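Local coordinates for MdbA protein (Corynebacterium matruchotii ATCC 14266, PDB 6BO0), which probably catalyses the formation of disulfide bonds in exported proteins, as a thiol-disulfide oxidoreductase of the DsbA family with a thioredoxin-like fold, at residues Q5-Y13 / A133-A141. Numbering follows the deposited sequence. Where two conformers were deposited one is given.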
loop_
_atom_site.group_PDB
_atom_site.type_symbol
_atom_site.label_atom_id
_atom_site.label_comp_id
_atom_site.label_asym_id
_atom_site.label_seq_id
_atom_site.Cartn_x
_atom_site.Cartn_y
_atom_site.Cartn_z
ATOM N N GLN A 5 -11.600 -4.734 -19.675
ATOM C CA GLN A 5 -11.349 -3.487 -18.946
ATOM C C GLN A 5 -9.950 -3.485 -18.343
ATOM O O GLN A 5 -9.227 -2.473 -18.366
ATOM C CB GLN A 5 -12.377 -3.299 -17.820
ATOM C CG GLN A 5 -13.764 -2.891 -18.295
ATOM C CD GLN A 5 -14.774 -2.849 -17.165
ATOM O OE1 GLN A 5 -14.997 -3.846 -16.472
ATOM N NE2 GLN A 5 -15.388 -1.690 -16.967
ATOM N N GLU A 6 -9.593 -4.622 -17.770
ATOM C CA GLU A 6 -8.341 -4.735 -17.029
ATOM C C GLU A 6 -7.108 -4.637 -17.898
ATOM O O GLU A 6 -6.076 -4.159 -17.422
ATOM C CB GLU A 6 -8.301 -6.018 -16.217
ATOM C CG GLU A 6 -9.262 -5.971 -15.050
ATOM C CD GLU A 6 -9.288 -7.255 -14.251
ATOM O OE1 GLU A 6 -10.235 -7.420 -13.466
ATOM O OE2 GLU A 6 -8.371 -8.093 -14.413
ATOM N N GLU A 7 -7.193 -5.071 -19.162
ATOM C CA GLU A 7 -6.045 -4.932 -20.056
ATOM C C GLU A 7 -5.594 -3.475 -20.126
ATOM O O GLU A 7 -4.374 -3.200 -20.168
ATOM C CB GLU A 7 -6.354 -5.486 -21.446
ATOM C CG GLU A 7 -6.318 -7.011 -21.516
ATOM C CD GLU A 7 -4.976 -7.606 -21.105
ATOM O OE1 GLU A 7 -3.929 -6.987 -21.391
ATOM O OE2 GLU A 7 -4.958 -8.698 -20.497
ATOM N N LYS A 8 -6.573 -2.557 -20.096
ATOM C CA LYS A 8 -6.276 -1.116 -20.205
ATOM C C LYS A 8 -5.643 -0.461 -18.973
ATOM O O LYS A 8 -5.191 0.718 -19.064
ATOM C CB LYS A 8 -7.518 -0.325 -20.646
ATOM C CG LYS A 8 -7.682 -0.212 -22.161
ATOM C CD LYS A 8 -7.821 -1.559 -22.865
ATOM C CE LYS A 8 -6.508 -2.067 -23.453
ATOM N NZ LYS A 8 -6.697 -3.264 -24.315
ATOM N N PHE A 9 -5.585 -1.187 -17.853
ATOM C CA PHE A 9 -4.970 -0.738 -16.648
ATOM C C PHE A 9 -3.537 -0.408 -16.925
ATOM O O PHE A 9 -3.003 0.411 -16.230
ATOM C CB PHE A 9 -5.047 -1.845 -15.556
ATOM C CG PHE A 9 -6.397 -1.971 -14.873
ATOM C CD1 PHE A 9 -7.498 -1.223 -15.312
ATOM C CD2 PHE A 9 -6.560 -2.835 -13.808
ATOM C CE1 PHE A 9 -8.736 -1.343 -14.694
ATOM C CE2 PHE A 9 -7.805 -2.973 -13.199
ATOM C CZ PHE A 9 -8.886 -2.218 -13.624
ATOM N N ALA A 10 -2.892 -1.059 -17.913
ATOM C CA ALA A 10 -1.469 -0.798 -18.162
ATOM C C ALA A 10 -1.221 0.656 -18.599
ATOM O O ALA A 10 -0.146 1.206 -18.376
ATOM C CB ALA A 10 -0.928 -1.772 -19.206
ATOM N N GLU A 11 -2.225 1.251 -19.236
ATOM C CA GLU A 11 -2.177 2.664 -19.633
ATOM C C GLU A 11 -2.539 3.567 -18.469
ATOM O O GLU A 11 -2.002 4.653 -18.327
ATOM C CB GLU A 11 -3.145 2.950 -20.796
ATOM C CG GLU A 11 -2.903 2.155 -22.072
ATOM C CD GLU A 11 -4.001 2.331 -23.145
ATOM O OE1 GLU A 11 -5.054 2.978 -22.889
ATOM O OE2 GLU A 11 -3.820 1.817 -24.276
ATOM N N THR A 12 -3.476 3.116 -17.653
ATOM C CA THR A 12 -4.042 3.927 -16.593
ATOM C C THR A 12 -3.104 4.072 -15.392
ATOM O O THR A 12 -2.990 5.166 -14.832
ATOM C CB THR A 12 -5.413 3.340 -16.176
ATOM O OG1 THR A 12 -6.245 3.236 -17.342
ATOM C CG2 THR A 12 -6.119 4.214 -15.178
ATOM N N TYR A 13 -2.458 2.968 -15.010
ATOM C CA TYR A 13 -1.632 2.893 -13.826
ATOM C C TYR A 13 -0.190 2.662 -14.244
ATOM O O TYR A 13 0.334 1.560 -14.150
ATOM C CB TYR A 13 -2.171 1.790 -12.905
ATOM C CG TYR A 13 -3.630 2.025 -12.558
ATOM C CD1 TYR A 13 -4.009 3.070 -11.734
ATOM C CD2 TYR A 13 -4.623 1.208 -13.072
ATOM C CE1 TYR A 13 -5.344 3.320 -11.450
ATOM C CE2 TYR A 13 -5.951 1.436 -12.778
ATOM C CZ TYR A 13 -6.308 2.493 -11.965
ATOM O OH TYR A 13 -7.638 2.718 -11.687
ATOM N N ALA A 133 -3.124 -11.663 -9.375
ATOM C CA ALA A 133 -1.885 -11.996 -10.072
ATOM C C ALA A 133 -1.938 -11.551 -11.535
ATOM O O ALA A 133 -0.966 -10.998 -12.056
ATOM C CB ALA A 133 -1.618 -13.488 -9.975
ATOM N N ASP A 134 -3.078 -11.781 -12.193
ATOM C CA ASP A 134 -3.244 -11.340 -13.590
ATOM C C ASP A 134 -3.078 -9.820 -13.687
ATOM O O ASP A 134 -2.473 -9.313 -14.643
ATOM C CB ASP A 134 -4.615 -11.722 -14.140
ATOM C CG ASP A 134 -4.805 -13.206 -14.295
ATOM O OD1 ASP A 134 -3.809 -13.944 -14.421
ATOM O OD2 ASP A 134 -5.980 -13.618 -14.306
ATOM N N MET A 135 -3.652 -9.096 -12.730
ATOM C CA MET A 135 -3.545 -7.628 -12.727
ATOM C C MET A 135 -2.086 -7.168 -12.535
ATOM O O MET A 135 -1.609 -6.237 -13.178
ATOM C CB MET A 135 -4.471 -7.045 -11.641
ATOM C CG MET A 135 -5.948 -7.313 -11.907
ATOM S SD MET A 135 -6.950 -7.104 -10.429
ATOM C CE MET A 135 -7.818 -5.615 -10.798
ATOM N N ALA A 136 -1.396 -7.868 -11.646
ATOM C CA ALA A 136 0.013 -7.587 -11.402
ATOM C C ALA A 136 0.835 -7.791 -12.665
ATOM O O ALA A 136 1.733 -6.989 -12.978
ATOM C CB ALA A 136 0.544 -8.448 -10.249
ATOM N N LYS A 137 0.534 -8.862 -13.414
ATOM C CA LYS A 137 1.234 -9.108 -14.673
ATOM C C LYS A 137 1.019 -7.947 -15.653
ATOM O O LYS A 137 1.972 -7.466 -16.273
ATOM C CB LYS A 137 0.780 -10.420 -15.284
ATOM C CG LYS A 137 1.536 -10.805 -16.555
ATOM C CD LYS A 137 1.117 -12.167 -17.068
ATOM C CE LYS A 137 1.896 -12.549 -18.321
ATOM N NZ LYS A 137 3.344 -12.722 -18.049
ATOM N N ILE A 138 -0.221 -7.496 -15.774
ATOM C CA ILE A 138 -0.547 -6.393 -16.664
ATOM C C ILE A 138 0.244 -5.123 -16.270
ATOM O O ILE A 138 0.675 -4.351 -17.140
ATOM C CB ILE A 138 -2.077 -6.150 -16.673
ATOM C CG1 ILE A 138 -2.808 -7.322 -17.375
ATOM C CG2 ILE A 138 -2.429 -4.844 -17.380
ATOM C CD1 ILE A 138 -4.299 -7.401 -17.098
ATOM N N LEU A 139 0.450 -4.927 -14.963
ATOM C CA LEU A 139 1.178 -3.760 -14.449
ATOM C C LEU A 139 2.687 -3.966 -14.365
ATOM O O LEU A 139 3.378 -3.138 -13.797
ATOM C CB LEU A 139 0.607 -3.321 -13.112
ATOM C CG LEU A 139 -0.832 -2.813 -13.221
ATOM C CD1 LEU A 139 -1.232 -2.248 -11.851
ATOM C CD2 LEU A 139 -1.052 -1.778 -14.299
ATOM N N GLY A 140 3.196 -5.037 -14.953
ATOM C CA GLY A 140 4.626 -5.174 -15.140
ATOM C C GLY A 140 5.376 -6.038 -14.154
ATOM O O GLY A 140 6.605 -6.060 -14.185
ATOM N N ALA A 141 4.674 -6.781 -13.295
ATOM C CA ALA A 141 5.367 -7.614 -12.307
ATOM C C ALA A 141 6.178 -8.725 -12.982
ATOM O O ALA A 141 5.800 -9.234 -14.035
ATOM C CB ALA A 141 4.368 -8.214 -11.339
#
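Met135 opens the contact from helix 129-138 by reaching two residues of the N-terminal segment at once. Its CG lies 3.6 Å from Glu6 OE2, while its chain bends at the sulfur (chi3 109°) and carries CE to the rim of the Phe9 ring, 3.6 Å from CE2 and close to the ring plane. An unbranched, flexible methionine suits a place that must reach both a carboxylate and a ring edge. The Glu6 carboxylate finds its charge partner elsewhere, in a salt bridge from OE1 to Lys127, and Glu6 CA lies over the centre of one face of the Phe9 ring. One turn on, Ile138 enters as a knob into the hole formed by Glu6, Glu7, Phe9 and Ala10. Beta-branching splits its work: CG2, anti to the backbone N, approaches Glu6 O at 3.7 Å and Ala10 CB at 3.9 Å, whereas CD1 reaches the same Glu6 O, also at 3.7 Å. The small Ala10 lets the backbones draw near, its CA 5.4 Å from that of Leu139. Leu139 CD2 meets both Phe9 O, at 3.5 Å, and Tyr13 O, and also rests against Tyr13 CB. Gly140, with positive phi, then ends the helix in a Schellman motif. Met115 of helix 106-118 touches Met135, Phe9 and Tyr13, extending the apolar cluster, and Tyr13 OH is hydrogen-bonded to Glu119. Aliphatic carbons meeting backbone carbonyls, a ring edge and a carboxylate thus join the N-terminal helices to the helical part of the thioredoxin-like fold by shape and apolar burial.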